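Local coordinates for protein Pgp2 (Campylobacter jejuni subsp. jejuni, PDB 6XJ6) that determines the helical shape of the cell, probably by trimming peptidoglycan as an LD-carboxypeptidase guided by a peptidoglycan-binding pocket on its accessory NTF2 domain, at residues Tyr42-Asp46 and Gly47-Lys51; Asn142-Glu145 and Lys146-Gln149; Glu213-Ala216 and Ser217-Ser221. All coordinates share one frame; numbering follows the deposited sequence. Where two conformers were deposited one is given.

Contact 1: Tyr42-Asp46 and Gly47-Lys51; sequences YSYED and GKIRK
The ring of Tyr44 has the backbone of Gly47 over one face, Gly47 N standing 3.3 Å above the ring plane and displaced toward the rim, while at the ring's edge Ile49 CD1 comes to 3.8 Å from Tyr44 CD2. Tyr23 meets the same ring edge-to-face. With Tyr44 CG anti to the backbone N (chi1 175°), the ring is carried along the chain toward the turn and under Gly47. The Tyr42 ring is turned obliquely to its neighbours: Ile49 CG2 presses on Tyr42 CD1 at 3.4 Å, and Lys51 CB adds a looser touch. Ile49 touches both tyrosines, CG2 on Tyr42 and CD1 on Tyr44.

On the other face of the hairpin the chemistry is polar. Ser43 OG binds two waters, one reaching Lys48 O and the other accepting from Arg50 NE at 2.6 Å; that guanidinium also forms a salt bridge with Asp52. Ser43 and Arg50 exchange two backbone hydrogen bonds, as do Glu45 and Lys48. In the latter pair, Lys48 N lies above the carbonyl plane of Glu45, 56° out of it, where the chain reverses. Asp46 and Gly47 both have positive phi, as the type I' turn demands, and the whole is a tight two-residue beta hairpin at the margin of the catalytic domain's mixed sheet.

Contact 2: Asn142-Glu145 and Lys146-Gln149; sequences NNLE and KFAQ
Helix 141-151 of the L,D-transpeptidase catalytic domain lays one side on the sheet, and its first turns bring Leu144 and Phe147 to that same side. The contact of the two side chains is loose, Leu144 CD2 lying 4.5 Å from Phe147 CD1 and oblique to the ring. Phe147 holds its CG anti to the backbone N (chi1 179°), a setting that swings the ring away from the preceding turn and toward Leu39 and Val41 of strand 38-45. There Phe53 and Phe97 each meet it edge-to-face.

Backbone bonds of the i to i+4 kind run through the segment. Phe147 N reaches Asn143 O at 3.1 Å, in the carbonyl plane, whereas Ala148 N approaches Leu144 O tilted 28° from that plane. One residue earlier, where Asn142 O would meet Lys146 N, a water takes the place of the direct bond: it donates to Asn142 O and accepts from Lys146 N, at 2.9 Å from each. On the outer side, Gln149 CG packs against Glu145 O at 3.1 Å, and the same oxygen accepts from Gln149 N at 3.0 Å. Asn143 ND2 bonds Gln55, fastening the helix to strand 48-56. The side chain of Leu144 lies about 6 Å from that of His119, the predicted proton donor or acceptor, so this amphipathic helix packed on a beta sheet also borders the predicted active site of a YkuD-type domain.

Contact 3: Glu213-Ala216 and Ser217-Ser221; sequences EQFA and SMKKS
Apolar packing comes first, because Phe215 carries it. Over one face of its ring lies Lys219 CG, 4.0 Å from the ring centroid and 17° off the normal, a CH-pi contact made one helical turn along. Farther down the same chain, Lys219 CE approaches Phe215 CE1 to 3.4 Å; the chain runs from over the face at CG out past the CE1-CZ side at CE. Lys219 CG is anti to the carbonyl carbon (chi1 -72°), and a single bend at chi2 (-70°) turns the chain over the ring before it runs extended. Met218 adds a second touch. Its methyl CE, turned by the bend at chi3, reaches Phe215 CD1 at 3.8 Å, oblique to the ring. Beyond the helix, Phe204 and Tyr199 meet Phe215 edge-to-face, and Leu196 of helix 192-196 touches both Phe215 and Ala216.

Hydrogen bonding follows the helical pattern, four consecutive carbonyls from Glu213 to Ala216 accepting from the amides of Ser217 to Lys220. Met218 N to Gln214 O is the shortest of the four, at 2.8 Å.

Solvent enters on the polar side. A water donates to Glu213 O at 2.7 Å, although that oxygen already accepts from Ser217 N at 3.1 Å. The same water also bonds Ser217 OG at 2.6 Å, bridging side chain and backbone across one turn.

Lys219 therefore plays two parts: its methylenes pack against a buried aromatic ring, while NZ passes beyond it. The chemistry implies an amphipathic helix in which a lysine can roof a hydrophobic cluster while its NZ keeps a hydrogen bond to Tyr195 OH; the one water of the contact sits at Ser217.

In the fold
Contacts 1 and 2 belong to the catalytic domain and work on the same sheet: the hairpin of 42-51 joins the end of strand 38-45 to the start of strand 48-56, and helix 141-151 packs on residues of both, although the nearest atoms of the two contacts stay about 7 Å apart. Contact 3, in the NTF2-like domain, lies about 50 Å from contact 2, centre to centre. Contacts 1 and 2 are partly buried, whereas contact 3 is a surface contact with one buried residue. Each holds a ring with edge-to-face aromatic partners, but their own segments bring different things: Gly47 backbone in contact 1, a loose leucine methyl in contact 2, lysine methylenes in contact 3.

Contact 1: Tyr42-Asp46 and Gly47-Lys51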
# COMPACT_ATOMS: atom_id res chain seq x y z
N TYR A 42 14.20 5.18 1.16
CA TYR A 42 14.03 6.44 1.84
C TYR A 42 13.52 6.19 3.25
O TYR A 42 12.63 5.37 3.46
CB TYR A 42 12.99 7.31 1.14
CG TYR A 42 13.43 7.81 -0.20
CD1 TYR A 42 14.18 8.97 -0.32
CD2 TYR A 42 13.07 7.14 -1.36
CE1 TYR A 42 14.57 9.44 -1.56
CE2 TYR A 42 13.45 7.60 -2.60
CZ TYR A 42 14.20 8.75 -2.69
OH TYR A 42 14.58 9.22 -3.93
N SER A 43 14.12 6.88 4.22
CA SER A 43 13.58 6.92 5.57
C SER A 43 12.66 8.12 5.71
O SER A 43 12.94 9.20 5.17
CB SER A 43 14.72 7.02 6.59
OG SER A 43 15.46 8.21 6.42
N TYR A 44 11.56 7.93 6.41
CA TYR A 44 10.61 8.99 6.72
C TYR A 44 10.59 9.15 8.23
O TYR A 44 10.33 8.18 8.95
CB TYR A 44 9.21 8.59 6.23
CG TYR A 44 8.10 9.55 6.60
CD1 TYR A 44 7.51 9.52 7.85
CD2 TYR A 44 7.61 10.47 5.68
CE1 TYR A 44 6.48 10.38 8.18
CE2 TYR A 44 6.58 11.33 5.99
CZ TYR A 44 6.02 11.28 7.24
OH TYR A 44 4.99 12.14 7.55
N GLU A 45 10.88 10.36 8.70
CA GLU A 45 10.85 10.70 10.12
C GLU A 45 10.10 12.02 10.26
O GLU A 45 10.66 13.08 9.95
CB GLU A 45 12.26 10.80 10.68
CG GLU A 45 13.06 9.52 10.57
CD GLU A 45 14.46 9.66 11.13
OE1 GLU A 45 14.76 10.71 11.74
OE2 GLU A 45 15.26 8.71 10.95
N ASP A 46 8.84 11.96 10.70
CA ASP A 46 8.03 13.15 10.95
C ASP A 46 8.09 14.13 9.78
O ASP A 46 8.26 15.34 9.95
CB ASP A 46 8.41 13.82 12.28
CG ASP A 46 7.52 15.02 12.61
OD1 ASP A 46 8.06 16.12 12.86
OD2 ASP A 46 6.28 14.85 12.60
N GLY A 47 7.93 13.60 8.57
CA GLY A 47 7.87 14.45 7.40
C GLY A 47 9.21 14.86 6.84
O GLY A 47 9.24 15.67 5.90
N LYS A 48 10.31 14.35 7.38
CA LYS A 48 11.62 14.53 6.79
C LYS A 48 12.01 13.24 6.08
O LYS A 48 11.94 12.16 6.67
CB LYS A 48 12.66 14.85 7.86
CG LYS A 48 12.45 16.18 8.56
CD LYS A 48 12.33 16.00 10.08
CE LYS A 48 13.61 15.42 10.69
NZ LYS A 48 13.38 14.93 12.08
N ILE A 49 12.39 13.37 4.81
CA ILE A 49 12.80 12.24 3.98
C ILE A 49 14.31 12.27 3.83
O ILE A 49 14.90 13.33 3.61
CB ILE A 49 12.10 12.30 2.61
CG1 ILE A 49 10.61 11.97 2.75
CG2 ILE A 49 12.79 11.37 1.59
CD1 ILE A 49 10.30 10.50 2.98
N ARG A 50 14.93 11.10 3.93
CA ARG A 50 16.37 10.96 3.72
C ARG A 50 16.62 9.74 2.86
O ARG A 50 16.07 8.67 3.13
CB ARG A 50 17.09 10.82 5.07
CG ARG A 50 18.60 10.92 4.97
CD ARG A 50 19.24 10.95 6.35
NE ARG A 50 19.61 9.61 6.82
CZ ARG A 50 20.84 9.24 7.19
NH1 ARG A 50 21.85 10.10 7.17
NH2 ARG A 50 21.06 8.00 7.59
N LYS A 51 17.44 9.89 1.83
CA LYS A 51 17.81 8.76 0.98
C LYS A 51 18.93 7.98 1.65
O LYS A 51 20.03 8.51 1.86
CB LYS A 51 18.24 9.23 -0.41
CG LYS A 51 18.44 8.09 -1.40
CD LYS A 51 18.56 8.58 -2.83
CE LYS A 51 19.87 9.28 -3.09
NZ LYS A 51 19.97 9.76 -4.49
O HOH W 1 14.42 10.79 7.62
O HOH W 2 18.02 7.84 7.97

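Contact 2: Asn142-Glu145 and Lys146-Gln149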
# COMPACT_ATOMS: atom_id res chain seq x y z
N ASN A 142 27.08 -7.23 -3.85
CA ASN A 142 27.95 -6.34 -3.10
C ASN A 142 27.23 -5.11 -2.56
O ASN A 142 27.86 -4.32 -1.84
CB ASN A 142 29.12 -5.89 -3.99
CG ASN A 142 28.66 -5.18 -5.25
OD1 ASN A 142 27.51 -4.78 -5.37
ND2 ASN A 142 29.58 -5.02 -6.20
N ASN A 143 25.96 -4.91 -2.92
CA ASN A 143 25.14 -3.85 -2.36
C ASN A 143 24.11 -4.37 -1.38
O ASN A 143 23.44 -3.56 -0.72
CB ASN A 143 24.42 -3.09 -3.48
CG ASN A 143 25.39 -2.40 -4.42
OD1 ASN A 143 26.49 -2.00 -4.03
ND2 ASN A 143 24.99 -2.25 -5.68
N LEU A 144 23.96 -5.69 -1.25
CA LEU A 144 22.85 -6.24 -0.47
C LEU A 144 23.08 -6.12 1.02
O LEU A 144 22.11 -6.01 1.78
CB LEU A 144 22.60 -7.69 -0.86
CG LEU A 144 21.54 -7.87 -1.95
CD1 LEU A 144 21.52 -9.31 -2.38
CD2 LEU A 144 20.16 -7.45 -1.48
N GLU A 145 24.34 -6.14 1.48
CA GLU A 145 24.60 -5.92 2.89
C GLU A 145 24.16 -4.53 3.31
O GLU A 145 23.55 -4.35 4.37
CB GLU A 145 26.08 -6.14 3.21
CG GLU A 145 26.50 -7.60 3.20
CD GLU A 145 25.76 -8.43 4.24
OE1 GLU A 145 25.10 -7.84 5.12
OE2 GLU A 145 25.85 -9.68 4.17
N LYS A 146 24.44 -3.52 2.48
CA LYS A 146 24.00 -2.16 2.80
C LYS A 146 22.49 -2.06 2.78
O LYS A 146 21.89 -1.45 3.67
CB LYS A 146 24.62 -1.15 1.85
CG LYS A 146 24.14 0.28 2.12
CD LYS A 146 24.82 1.33 1.25
CE LYS A 146 24.29 2.73 1.58
NZ LYS A 146 24.99 3.82 0.85
N PHE A 147 21.84 -2.65 1.77
CA PHE A 147 20.39 -2.67 1.74
C PHE A 147 19.83 -3.30 3.02
O PHE A 147 18.90 -2.76 3.64
CB PHE A 147 19.90 -3.42 0.50
CG PHE A 147 18.41 -3.51 0.40
CD1 PHE A 147 17.73 -4.59 0.93
CD2 PHE A 147 17.69 -2.50 -0.22
CE1 PHE A 147 16.35 -4.67 0.85
CE2 PHE A 147 16.32 -2.57 -0.30
CZ PHE A 147 15.64 -3.66 0.23
N ALA A 148 20.39 -4.44 3.43
CA ALA A 148 19.90 -5.13 4.62
C ALA A 148 20.04 -4.26 5.86
O ALA A 148 19.14 -4.23 6.71
CB ALA A 148 20.64 -6.45 4.80
N GLN A 149 21.17 -3.56 5.99
CA GLN A 149 21.39 -2.70 7.14
C GLN A 149 20.37 -1.56 7.18
O GLN A 149 19.90 -1.18 8.26
CB GLN A 149 22.81 -2.14 7.10
CG GLN A 149 23.89 -3.20 7.28
CD GLN A 149 25.28 -2.65 7.06
OE1 GLN A 149 25.46 -1.50 6.65
NE2 GLN A 149 26.29 -3.47 7.35
O HOH W 3 26.77 -3.66 0.82

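Contact 3: Glu213-Ala216 and Ser217-Ser221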
# COMPACT_ATOMS: atom_id res chain seq x y z
N GLU A 213 -25.28 -3.33 -5.42
CA GLU A 213 -26.68 -3.31 -4.98
C GLU A 213 -26.89 -4.23 -3.78
O GLU A 213 -27.55 -3.84 -2.80
CB GLU A 213 -27.60 -3.70 -6.14
CG GLU A 213 -29.08 -3.61 -5.81
CD GLU A 213 -29.96 -3.96 -7.00
OE1 GLU A 213 -29.49 -4.70 -7.89
OE2 GLU A 213 -31.12 -3.49 -7.05
N GLN A 214 -26.32 -5.43 -3.82
CA GLN A 214 -26.47 -6.37 -2.71
C GLN A 214 -25.66 -5.92 -1.50
O GLN A 214 -26.10 -6.08 -0.36
CB GLN A 214 -26.06 -7.77 -3.15
CG GLN A 214 -27.13 -8.50 -3.96
CD GLN A 214 -27.47 -7.77 -5.25
OE1 GLN A 214 -28.61 -7.36 -5.46
NE2 GLN A 214 -26.48 -7.62 -6.12
N PHE A 215 -24.47 -5.36 -1.74
CA PHE A 215 -23.68 -4.80 -0.65
C PHE A 215 -24.44 -3.68 0.05
O PHE A 215 -24.48 -3.62 1.28
CB PHE A 215 -22.36 -4.28 -1.22
CG PHE A 215 -21.49 -3.56 -0.24
CD1 PHE A 215 -20.77 -4.25 0.72
CD2 PHE A 215 -21.36 -2.18 -0.29
CE1 PHE A 215 -19.96 -3.59 1.62
CE2 PHE A 215 -20.53 -1.51 0.60
CZ PHE A 215 -19.83 -2.21 1.55
N ALA A 216 -25.08 -2.80 -0.72
CA ALA A 216 -25.85 -1.71 -0.14
C ALA A 216 -26.98 -2.24 0.74
O ALA A 216 -27.20 -1.75 1.86
CB ALA A 216 -26.43 -0.83 -1.25
N SER A 217 -27.73 -3.22 0.24
CA SER A 217 -28.84 -3.77 1.01
C SER A 217 -28.34 -4.53 2.23
O SER A 217 -28.97 -4.50 3.30
CB SER A 217 -29.70 -4.66 0.12
OG SER A 217 -30.26 -3.90 -0.94
N MET A 218 -27.21 -5.23 2.10
CA MET A 218 -26.63 -5.93 3.25
C MET A 218 -26.24 -4.95 4.34
O MET A 218 -26.51 -5.19 5.53
CB MET A 218 -25.40 -6.72 2.81
CG MET A 218 -24.69 -7.44 3.96
SD MET A 218 -23.04 -8.02 3.55
CE MET A 218 -22.09 -6.49 3.54
N LYS A 219 -25.59 -3.86 3.97
CA LYS A 219 -25.15 -2.90 4.97
C LYS A 219 -26.33 -2.22 5.63
O LYS A 219 -26.32 -2.00 6.85
CB LYS A 219 -24.20 -1.87 4.35
CG LYS A 219 -22.83 -2.43 4.02
CD LYS A 219 -22.04 -2.73 5.29
CE LYS A 219 -20.66 -3.29 4.98
NZ LYS A 219 -19.84 -3.41 6.22
N LYS A 220 -27.37 -1.89 4.85
CA LYS A 220 -28.56 -1.30 5.45
C LYS A 220 -29.17 -2.25 6.46
O LYS A 220 -29.58 -1.85 7.55
CB LYS A 220 -29.57 -0.94 4.36
CG LYS A 220 -30.73 -0.10 4.87
CD LYS A 220 -31.73 0.19 3.76
CE LYS A 220 -32.85 1.09 4.25
NZ LYS A 220 -33.79 1.44 3.16
N SER A 221 -29.20 -3.54 6.12
CA SER A 221 -29.70 -4.55 7.05
C SER A 221 -28.87 -4.58 8.33
O SER A 221 -29.41 -4.56 9.44
CB SER A 221 -29.69 -5.91 6.34
OG SER A 221 -30.35 -6.87 7.11
O HOH W 4 -29.71 -2.19 -2.84